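Octaprenyl Pyrophosphate Synthase (Helicobacter pylori, PDB 3TC1) probably condenses isopentenyl pyrophosphate units stepwise onto an allylic pyrophosphate, in a magnesium-dependent manner, to build octaprenyl pyrophosphate. Local coordinates at residues Leu74-Val79 against Val107-Ala112; Pro215-Phe220 against Trp258-Phe263; Tyr233-Gln238 against Lys264-Ile269. One frame throughout, in Å; residues are numbered along the deposited sequence.

Three contacts illustrate how one all-helical prenyl synthase joins its helices and connecting loops at sites of different character. Interaction 1 holds the start of the first aspartate-rich motif and lies at the dimer interface. Interaction 2 carries the loop that follows the second aspartate-rich motif, with the side chain of Phe217 about 10 Å from a bound magnesium ion. The centres of interactions 1 and 2 are 30 Å apart and their nearest atoms about 11 Å. Interaction 3 is peripheral, its centre 12 Å from that of interaction 2 and 38 Å from that of interaction 1. Interactions 2 and 3 share helix 253-265 and touch where Ile268 N probably donates to Phe263 O at 2.8 Å.

Interaction 1: residues Leu74-Val79 against Val107-Ala112; sequences LLHDDV and VFYSKA
Leu75 and Phe108 bring the two backbones nearest each other, with 9.4 Å between their CA atoms, where helix 53-80 passes helix 92-116 in the all-helical prenyl synthase fold. Two side-chain pairs make the contact, one aliphatic on aromatic and one aromatic on aromatic. Asp77 and Asp78 on the first helix begin a DDVID sequence, the first aspartate-rich motif of the family, which in relatives binds the magnesium ions that hold the allylic pyrophosphate. The contact lies on the turn of helix that leads into this motif.

In the first pair a single methyl does the touching: Leu75 CD1 lies 4.3 Å from Phe108 CD1. The phenyl ring is turned away from a relaxed staggered position (chi1 -95°) and also packs on Thr71 and Ala72 of helix 53-80. The second pair is an offset edge-to-face stack in which the edge of Tyr109 is directed at the face of His76, with centroids 5.7 Å apart and planes inclined at 69°.

Both imidazole nitrogens of His76 have partners beyond this pair. NE2 bonds to Val102 O, and ND1 bonds to Asp106 OD2 of the second subunit, so the ring's rotation is fixed from two ends; with a carbonyl at one nitrogen and a carboxylate at the other, the imidazole is probably protonated on both. The His76 ring of the second subunit meets that of this His76, planes near 90°, placing the stack at the dimer interface. In the stack with Tyr109, His76 ND1 of the same chain lies in the tyrosine plane at the ring edge, 4.0 Å from Tyr109 CE2.

Interaction 2: residues Pro215-Phe220 against Trp258-Phe263; sequences PNFSDF and WTKEKF
Phe217 belongs to the loop that follows the second aspartate-rich motif at the end of helix 182-205, and it reaches across to Thr259 and Lys260 on helix 253-265. The loop is closely tied to that motif: the backbone N atoms of Ser218 and Asp219 bond to the carboxylate of Asp204, which by family resemblance is an aspartate of the motif. Phe217 itself has left-handed helical backbone angles (phi 49°, psi 53°), and from there its side chain is sent toward the helix.

The far end of the ring makes the contact. Its CZ atom comes within 3.5 Å of Lys260 CG, the tightest approach across the two segments, and Phe217 CE1 lies 4.1 Å from Lys260 CD. On the neighbouring corner, Phe217 CE2 meets Thr259 CG2 at 4.2 Å, the methyl lying at the ring's edge and close to its plane. Thr259 can present this methyl because CG2 is set anti to its own backbone N, while OG1 turns back to bond with Ile255 O. Elsewhere round the same ring, Pro215 O lies in its plane at the edge, 3.9 Å from Phe217 CD1, and Ile205 packs against Phe217.

The lysine chain bends at its third torsion (-67°), and its NZ forms a salt bridge with Glu257 on its own helix. The charged end is therefore paired apart from the phenylalanine, and only methylene carbons are offered to the ring. The contact between the two segments probably rests on dispersion and burial of apolar surface, while polar bonds fasten the loop to the aspartate-rich motif.

Interaction 3: residues Tyr233-Gln238 against Lys264-Ile269; sequences YEKLNQ and KQYGII
Tyr266 OH and Asn237 N are joined by one water, which stands 2.7 Å from Tyr266 OH and accepts a bond from Asn237 N at 2.8 Å. The bridge links two helix junctions at the periphery of the fold. Asn237 is the N-cap of helix 238-246, its OD1 bonding to Asp240 N, and Tyr266 is the residue at which helix 253-265 comes undone. That end is a Schellman motif with Gly267 as its C-prime residue: Gly267 N bonds to Lys264 O, and Ile268 N to Phe263 O.

Between these ends the tyrosine ring is held from both faces. Lys235 CB makes a CH-pi contact, 4.0 Å from the centroid of the Tyr266 ring and 25° off its normal. Against the opposite face lies Gln265 CG, 3.7 Å above the plane and displaced toward the rim. Leu236 crosses the tyrosine at roughly a right angle, its CD2 methyl 3.7 Å from Tyr266 CE2. A fourth neighbour is backbone: Lys235 O is 3.6 Å from Tyr266 CE1. With chi1 at -66°, Tyr266 CG stands beside its backbone N, and from there the ring extends over Lys235 to bring the hydroxyl within range of the water.

Lys235 divides its side chain between two tasks. Its CB packs on the ring, whereas sharp bends at chi2 (-84°) and chi4 carry NZ to a salt bridge with Glu271 on helix 268-286. The clamped ring suggests that packing on both faces largely positions it, while the water adds a polar link between one helix's N-cap and another's end, beside the Lys235-Glu271 salt bridge.

Interaction 1: residues Leu74-Val79 against Val107-Ala112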
loop_
_atom_site.group_PDB
_atom_site.type_symbol
_atom_site.label_atom_id
_atom_site.label_comp_id
_atom_site.label_asym_id
_atom_site.label_seq_id
_atom_site.Cartn_x
_atom_site.Cartn_y
_atom_site.Cartn_z
ATOM N N LEU B 74 3.525 8.758 -3.042
ATOM C CA LEU B 74 4.690 9.218 -3.795
ATOM C C LEU B 74 5.724 8.098 -3.904
ATOM O O LEU B 74 6.376 7.941 -4.937
ATOM C CB LEU B 74 5.314 10.449 -3.125
ATOM C CG LEU B 74 4.433 11.705 -3.102
ATOM C CD1 LEU B 74 5.135 12.815 -2.331
ATOM C CD2 LEU B 74 4.124 12.139 -4.524
ATOM N N LEU B 75 5.864 7.317 -2.837
ATOM C CA LEU B 75 6.809 6.205 -2.833
ATOM C C LEU B 75 6.422 5.179 -3.887
ATOM O O LEU B 75 7.274 4.690 -4.622
ATOM C CB LEU B 75 6.848 5.533 -1.459
ATOM C CG LEU B 75 7.533 6.289 -0.316
ATOM C CD1 LEU B 75 7.335 5.508 0.981
ATOM C CD2 LEU B 75 9.023 6.470 -0.610
ATOM N N HIS B 76 5.136 4.849 -3.965
ATOM C CA HIS B 76 4.687 3.880 -4.955
ATOM C C HIS B 76 4.721 4.466 -6.358
ATOM O O HIS B 76 5.028 3.761 -7.317
ATOM C CB HIS B 76 3.276 3.369 -4.623
ATOM C CG HIS B 76 3.250 2.374 -3.502
ATOM N ND1 HIS B 76 2.098 1.742 -3.088
ATOM C CD2 HIS B 76 4.239 1.913 -2.701
ATOM C CE1 HIS B 76 2.377 0.938 -2.077
ATOM N NE2 HIS B 76 3.668 1.025 -1.821
ATOM N N ASP B 77 4.412 5.753 -6.478
ATOM C CA ASP B 77 4.430 6.404 -7.784
ATOM C C ASP B 77 5.846 6.415 -8.358
ATOM O O ASP B 77 6.027 6.258 -9.560
ATOM C CB ASP B 77 3.898 7.839 -7.693
ATOM C CG ASP B 77 2.410 7.895 -7.393
ATOM O OD1 ASP B 77 1.640 7.144 -8.032
ATOM O OD2 ASP B 77 2.007 8.700 -6.527
ATOM N N ASP B 78 6.847 6.598 -7.504
ATOM C CA ASP B 78 8.229 6.615 -7.977
ATOM C C ASP B 78 8.649 5.250 -8.509
ATOM O O ASP B 78 9.446 5.158 -9.438
ATOM C CB ASP B 78 9.185 7.059 -6.866
ATOM C CG ASP B 78 9.113 8.548 -6.604
ATOM O OD1 ASP B 78 8.675 9.282 -7.513
ATOM O OD2 ASP B 78 9.504 8.990 -5.502
ATOM N N VAL B 79 8.106 4.192 -7.920
ATOM C CA VAL B 79 8.412 2.836 -8.357
ATOM C C VAL B 79 7.801 2.598 -9.736
ATOM O O VAL B 79 8.481 2.171 -10.671
ATOM C CB VAL B 79 7.827 1.789 -7.382
ATOM C CG1 VAL B 79 8.049 0.382 -7.922
ATOM C CG2 VAL B 79 8.470 1.946 -6.015
ATOM N N VAL B 107 3.996 0.333 4.573
ATOM C CA VAL B 107 4.230 0.632 5.981
ATOM C C VAL B 107 3.618 1.996 6.310
ATOM O O VAL B 107 2.944 2.158 7.328
ATOM C CB VAL B 107 5.742 0.679 6.285
ATOM C CG1 VAL B 107 5.990 1.411 7.600
ATOM C CG2 VAL B 107 6.305 -0.743 6.353
ATOM N N PHE B 108 3.859 2.982 5.447
ATOM C CA PHE B 108 3.300 4.311 5.670
ATOM C C PHE B 108 1.779 4.233 5.651
ATOM O O PHE B 108 1.120 4.779 6.536
ATOM C CB PHE B 108 3.787 5.305 4.608
ATOM C CG PHE B 108 4.990 6.111 5.033
ATOM C CD1 PHE B 108 6.252 5.529 5.099
ATOM C CD2 PHE B 108 4.856 7.457 5.366
ATOM C CE1 PHE B 108 7.366 6.274 5.490
ATOM C CE2 PHE B 108 5.959 8.214 5.758
ATOM C CZ PHE B 108 7.222 7.620 5.820
ATOM N N TYR B 109 1.227 3.548 4.652
ATOM C CA TYR B 109 -0.221 3.393 4.530
ATOM C C TYR B 109 -0.856 2.687 5.731
ATOM O O TYR B 109 -1.863 3.147 6.260
ATOM C CB TYR B 109 -0.589 2.592 3.277
ATOM C CG TYR B 109 -0.656 3.380 1.987
ATOM C CD1 TYR B 109 -1.351 4.590 1.916
ATOM C CD2 TYR B 109 -0.067 2.889 0.818
ATOM C CE1 TYR B 109 -1.460 5.291 0.715
ATOM C CE2 TYR B 109 -0.171 3.580 -0.390
ATOM C CZ TYR B 109 -0.867 4.781 -0.433
ATOM O OH TYR B 109 -0.962 5.472 -1.618
ATOM N N SER B 110 -0.282 1.559 6.146
ATOM C CA SER B 110 -0.847 0.804 7.265
ATOM C C SER B 110 -0.714 1.514 8.615
ATOM O O SER B 110 -1.655 1.515 9.409
ATOM C CB SER B 110 -0.239 -0.607 7.326
ATOM O OG SER B 110 1.174 -0.581 7.305
ATOM N N LYS B 111 0.439 2.124 8.875
ATOM C CA LYS B 111 0.627 2.847 10.131
ATOM C C LYS B 111 -0.363 4.005 10.159
ATOM O O LYS B 111 -0.968 4.289 11.192
ATOM C CB LYS B 111 2.063 3.374 10.251
ATOM C CG LYS B 111 2.324 4.245 11.496
ATOM C CD LYS B 111 2.031 3.510 12.812
ATOM C CE LYS B 111 2.308 4.406 14.018
ATOM N NZ LYS B 111 1.954 3.785 15.328
ATOM N N ALA B 112 -0.540 4.660 9.015
ATOM C CA ALA B 112 -1.467 5.777 8.922
ATOM C C ALA B 112 -2.907 5.335 9.171
ATOM O O ALA B 112 -3.645 6.014 9.880
ATOM C CB ALA B 112 -1.353 6.447 7.559
#

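Interaction 2: residues Pro215-Phe220 against Trp258-Phe263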
loop_
_atom_site.group_PDB
_atom_site.type_symbol
_atom_site.label_atom_id
_atom_site.label_comp_id
_atom_site.label_asym_id
_atom_site.label_seq_id
_atom_site.Cartn_x
_atom_site.Cartn_y
_atom_site.Cartn_z
ATOM N N PRO B 215 11.759 24.678 -16.949
ATOM C CA PRO B 215 10.701 23.677 -16.769
ATOM C C PRO B 215 11.247 22.272 -17.040
ATOM O O PRO B 215 12.048 22.077 -17.955
ATOM C CB PRO B 215 9.634 24.118 -17.777
ATOM C CG PRO B 215 10.431 24.843 -18.835
ATOM C CD PRO B 215 11.406 25.639 -18.007
ATOM N N ASN B 216 10.822 21.301 -16.238
ATOM C CA ASN B 216 11.301 19.930 -16.383
ATOM C C ASN B 216 10.902 19.230 -17.676
ATOM O O ASN B 216 11.649 18.395 -18.176
ATOM C CB ASN B 216 10.822 19.054 -15.217
ATOM C CG ASN B 216 11.299 19.551 -13.862
ATOM O OD1 ASN B 216 12.419 20.044 -13.721
ATOM N ND2 ASN B 216 10.453 19.400 -12.853
ATOM N N PHE B 217 9.731 19.563 -18.212
ATOM C CA PHE B 217 9.231 18.896 -19.414
ATOM C C PHE B 217 9.343 17.387 -19.214
ATOM O O PHE B 217 9.924 16.662 -20.029
ATOM C CB PHE B 217 10.002 19.337 -20.664
ATOM C CG PHE B 217 9.367 20.498 -21.381
ATOM C CD1 PHE B 217 9.609 21.803 -20.976
ATOM C CD2 PHE B 217 8.487 20.276 -22.441
ATOM C CE1 PHE B 217 8.985 22.873 -21.611
ATOM C CE2 PHE B 217 7.858 21.338 -23.083
ATOM C CZ PHE B 217 8.107 22.641 -22.667
ATOM N N SER B 218 8.771 16.927 -18.106
ATOM C CA SER B 218 8.794 15.517 -17.738
ATOM C C SER B 218 7.541 14.744 -18.142
ATOM O O SER B 218 7.606 13.542 -18.390
ATOM C CB SER B 218 8.956 15.377 -16.219
ATOM O OG SER B 218 10.102 16.064 -15.740
ATOM N N ASP B 219 6.407 15.435 -18.209
ATOM C CA ASP B 219 5.135 14.779 -18.495
ATOM C C ASP B 219 4.922 14.059 -19.823
ATOM O O ASP B 219 4.704 12.849 -19.832
ATOM C CB ASP B 219 3.981 15.764 -18.245
ATOM C CG ASP B 219 3.918 16.234 -16.794
ATOM O OD1 ASP B 219 4.467 15.530 -15.911
ATOM O OD2 ASP B 219 3.315 17.296 -16.529
ATOM N N PHE B 220 4.974 14.777 -20.943
ATOM C CA PHE B 220 4.739 14.143 -22.245
ATOM C C PHE B 220 5.765 13.040 -22.517
ATOM O O PHE B 220 5.440 11.991 -23.082
ATOM C CB PHE B 220 4.788 15.198 -23.358
ATOM C CG PHE B 220 4.030 14.808 -24.604
ATOM C CD1 PHE B 220 2.711 14.360 -24.522
ATOM C CD2 PHE B 220 4.624 14.913 -25.858
ATOM C CE1 PHE B 220 1.996 14.020 -25.668
ATOM C CE2 PHE B 220 3.920 14.577 -27.010
ATOM C CZ PHE B 220 2.600 14.127 -26.915
ATOM N N TRP B 258 10.137 22.725 -30.125
ATOM C CA TRP B 258 9.012 22.720 -31.053
ATOM C C TRP B 258 7.697 22.875 -30.275
ATOM O O TRP B 258 6.816 23.652 -30.652
ATOM C CB TRP B 258 8.991 21.408 -31.850
ATOM C CG TRP B 258 7.872 21.315 -32.863
ATOM C CD1 TRP B 258 7.886 21.768 -34.158
ATOM C CD2 TRP B 258 6.580 20.723 -32.661
ATOM N NE1 TRP B 258 6.684 21.486 -34.772
ATOM C CE2 TRP B 258 5.865 20.849 -33.876
ATOM C CE3 TRP B 258 5.957 20.098 -31.569
ATOM C CZ2 TRP B 258 4.556 20.372 -34.028
ATOM C CZ3 TRP B 258 4.658 19.624 -31.723
ATOM C CH2 TRP B 258 3.973 19.765 -32.945
ATOM N N THR B 259 7.575 22.130 -29.179
ATOM C CA THR B 259 6.381 22.169 -28.342
ATOM C C THR B 259 6.145 23.556 -27.743
ATOM O O THR B 259 5.003 24.022 -27.657
ATOM C CB THR B 259 6.489 21.144 -27.184
ATOM O OG1 THR B 259 6.671 19.830 -27.727
ATOM C CG2 THR B 259 5.237 21.158 -26.344
ATOM N N LYS B 260 7.213 24.218 -27.313
ATOM C CA LYS B 260 7.053 25.550 -26.740
ATOM C C LYS B 260 6.550 26.551 -27.775
ATOM O O LYS B 260 5.754 27.438 -27.458
ATOM C CB LYS B 260 8.370 26.037 -26.128
ATOM C CG LYS B 260 8.743 25.294 -24.858
ATOM C CD LYS B 260 9.846 25.994 -24.079
ATOM C CE LYS B 260 11.163 25.974 -24.821
ATOM N NZ LYS B 260 12.266 26.530 -23.980
ATOM N N GLU B 261 7.014 26.410 -29.012
ATOM C CA GLU B 261 6.584 27.307 -30.083
ATOM C C GLU B 261 5.109 27.098 -30.386
ATOM O O GLU B 261 4.381 28.057 -30.629
ATOM C CB GLU B 261 7.391 27.063 -31.359
ATOM C CG GLU B 261 8.883 27.267 -31.204
ATOM C CD GLU B 261 9.615 27.165 -32.524
ATOM O OE1 GLU B 261 9.143 26.429 -33.416
ATOM O OE2 GLU B 261 10.670 27.814 -32.668
ATOM N N LYS B 262 4.673 25.841 -30.366
ATOM C CA LYS B 262 3.282 25.518 -30.650
ATOM C C LYS B 262 2.342 26.018 -29.555
ATOM O O LYS B 262 1.245 26.482 -29.855
ATOM C CB LYS B 262 3.123 24.011 -30.868
ATOM C CG LYS B 262 3.710 23.525 -32.199
ATOM C CD LYS B 262 3.000 24.186 -33.384
ATOM C CE LYS B 262 3.853 24.153 -34.644
ATOM N NZ LYS B 262 3.213 24.877 -35.779
ATOM N N PHE B 263 2.764 25.932 -28.294
ATOM C CA PHE B 263 1.928 26.429 -27.200
ATOM C C PHE B 263 1.752 27.939 -27.388
ATOM O O PHE B 263 0.662 28.473 -27.212
ATOM C CB PHE B 263 2.580 26.180 -25.834
ATOM C CG PHE B 263 2.562 24.734 -25.392
ATOM C CD1 PHE B 263 1.506 23.892 -25.734
ATOM C CD2 PHE B 263 3.577 24.237 -24.575
ATOM C CE1 PHE B 263 1.460 22.568 -25.266
ATOM C CE2 PHE B 263 3.541 22.912 -24.100
ATOM C CZ PHE B 263 2.480 22.081 -24.447
#

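Interaction 3: residues Tyr233-Gln238 against Lys264-Ile269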
loop_
_atom_site.group_PDB
_atom_site.type_symbol
_atom_site.label_atom_id
_atom_site.label_comp_id
_atom_site.label_asym_id
_atom_site.label_seq_id
_atom_site.Cartn_x
_atom_site.Cartn_y
_atom_site.Cartn_z
ATOM N N TYR B 233 -3.535 20.084 -29.013
ATOM C CA TYR B 233 -3.978 19.099 -29.999
ATOM C C TYR B 233 -5.272 19.505 -30.709
ATOM O O TYR B 233 -5.440 19.256 -31.902
ATOM C CB TYR B 233 -4.187 17.737 -29.328
ATOM C CG TYR B 233 -4.592 16.658 -30.299
ATOM C CD1 TYR B 233 -3.653 16.071 -31.147
ATOM C CD2 TYR B 233 -5.920 16.249 -30.403
ATOM C CE1 TYR B 233 -4.027 15.106 -32.075
ATOM C CE2 TYR B 233 -6.306 15.287 -31.328
ATOM C CZ TYR B 233 -5.353 14.719 -32.157
ATOM O OH TYR B 233 -5.722 13.756 -33.062
ATOM N N GLU B 234 -6.191 20.099 -29.959
ATOM C CA GLU B 234 -7.472 20.545 -30.501
ATOM C C GLU B 234 -7.352 21.716 -31.489
ATOM O O GLU B 234 -8.288 21.987 -32.246
ATOM C CB GLU B 234 -8.401 20.948 -29.349
ATOM C CG GLU B 234 -8.999 19.769 -28.596
ATOM C CD GLU B 234 -9.464 20.134 -27.196
ATOM O OE1 GLU B 234 -9.968 21.261 -27.003
ATOM O OE2 GLU B 234 -9.334 19.286 -26.288
ATOM N N LYS B 235 -6.210 22.400 -31.485
ATOM C CA LYS B 235 -5.988 23.551 -32.372
ATOM C C LYS B 235 -5.022 23.270 -33.523
ATOM O O LYS B 235 -5.009 23.999 -34.517
ATOM C CB LYS B 235 -5.422 24.735 -31.579
ATOM C CG LYS B 235 -6.235 25.185 -30.385
ATOM C CD LYS B 235 -7.345 26.137 -30.781
ATOM C CE LYS B 235 -8.057 26.671 -29.546
ATOM N NZ LYS B 235 -7.116 27.363 -28.620
ATOM N N LEU B 236 -4.208 22.228 -33.388
ATOM C CA LEU B 236 -3.217 21.889 -34.409
ATOM C C LEU B 236 -3.801 21.412 -35.727
ATOM O O LEU B 236 -4.859 20.786 -35.760
ATOM C CB LEU B 236 -2.273 20.800 -33.893
ATOM C CG LEU B 236 -1.377 21.108 -32.693
ATOM C CD1 LEU B 236 -0.601 19.852 -32.302
ATOM C CD2 LEU B 236 -0.427 22.246 -33.043
ATOM N N ASN B 237 -3.105 21.708 -36.821
ATOM C CA ASN B 237 -3.565 21.230 -38.109
ATOM C C ASN B 237 -3.161 19.759 -38.155
ATOM O O ASN B 237 -2.409 19.279 -37.311
ATOM C CB ASN B 237 -2.935 22.005 -39.284
ATOM C CG ASN B 237 -1.409 22.028 -39.245
ATOM O OD1 ASN B 237 -0.764 21.056 -38.847
ATOM N ND2 ASN B 237 -0.825 23.142 -39.690
ATOM N N GLN B 238 -3.684 19.051 -39.139
ATOM C CA GLN B 238 -3.420 17.635 -39.330
ATOM C C GLN B 238 -1.926 17.295 -39.318
ATOM O O GLN B 238 -1.506 16.304 -38.714
ATOM C CB GLN B 238 -4.060 17.228 -40.651
ATOM C CG GLN B 238 -4.106 15.766 -40.963
ATOM C CD GLN B 238 -4.849 15.536 -42.261
ATOM O OE1 GLN B 238 -6.047 15.805 -42.354
ATOM N NE2 GLN B 238 -4.139 15.065 -43.280
ATOM N N LYS B 264 2.841 28.623 -27.731
ATOM C CA LYS B 264 2.799 30.069 -27.953
ATOM C C LYS B 264 1.905 30.394 -29.143
ATOM O O LYS B 264 1.058 31.291 -29.079
ATOM C CB LYS B 264 4.206 30.616 -28.223
ATOM C CG LYS B 264 5.116 30.691 -27.005
ATOM C CD LYS B 264 6.489 31.216 -27.412
ATOM C CE LYS B 264 7.473 31.219 -26.246
ATOM N NZ LYS B 264 7.106 32.204 -25.191
ATOM N N GLN B 265 2.099 29.650 -30.229
ATOM C CA GLN B 265 1.329 29.853 -31.443
ATOM C C GLN B 265 -0.182 29.858 -31.221
ATOM O O GLN B 265 -0.911 30.644 -31.837
ATOM C CB GLN B 265 1.682 28.777 -32.469
ATOM C CG GLN B 265 0.896 28.883 -33.771
ATOM C CD GLN B 265 1.328 27.846 -34.794
ATOM O OE1 GLN B 265 2.219 27.041 -34.537
ATOM N NE2 GLN B 265 0.696 27.863 -35.959
ATOM N N TYR B 266 -0.658 28.984 -30.341
ATOM C CA TYR B 266 -2.086 28.905 -30.098
ATOM C C TYR B 266 -2.517 29.408 -28.724
ATOM O O TYR B 266 -3.621 29.114 -28.270
ATOM C CB TYR B 266 -2.559 27.466 -30.340
ATOM C CG TYR B 266 -2.423 27.037 -31.791
ATOM C CD1 TYR B 266 -3.315 27.499 -32.762
ATOM C CD2 TYR B 266 -1.391 26.188 -32.201
ATOM C CE1 TYR B 266 -3.181 27.126 -34.102
ATOM C CE2 TYR B 266 -1.250 25.812 -33.539
ATOM C CZ TYR B 266 -2.148 26.283 -34.482
ATOM O OH TYR B 266 -2.018 25.913 -35.807
ATOM N N GLY B 267 -1.653 30.185 -28.080
ATOM C CA GLY B 267 -1.969 30.743 -26.775
ATOM C C GLY B 267 -2.417 29.712 -25.754
ATOM O O GLY B 267 -3.334 29.957 -24.968
ATOM N N ILE B 268 -1.760 28.560 -25.755
ATOM C CA ILE B 268 -2.119 27.481 -24.842
ATOM C C ILE B 268 -1.816 27.795 -23.382
ATOM O O ILE B 268 -2.547 27.372 -22.487
ATOM C CB ILE B 268 -1.395 26.176 -25.249
ATOM C CG1 ILE B 268 -1.745 25.828 -26.698
ATOM C CG2 ILE B 268 -1.786 25.034 -24.317
ATOM C CD1 ILE B 268 -3.259 25.670 -26.967
ATOM N N ILE B 269 -0.744 28.543 -23.130
ATOM C CA ILE B 269 -0.388 28.856 -21.754
ATOM C C ILE B 269 -1.500 29.646 -21.069
ATOM O O ILE B 269 -1.926 29.302 -19.962
ATOM C CB ILE B 269 0.935 29.656 -21.670
ATOM C CG1 ILE B 269 2.052 28.914 -22.409
ATOM C CG2 ILE B 269 1.306 29.892 -20.209
ATOM C CD1 ILE B 269 2.331 27.518 -21.905
HETATM O O HOH W 1 -1.032 23.553 -36.527
#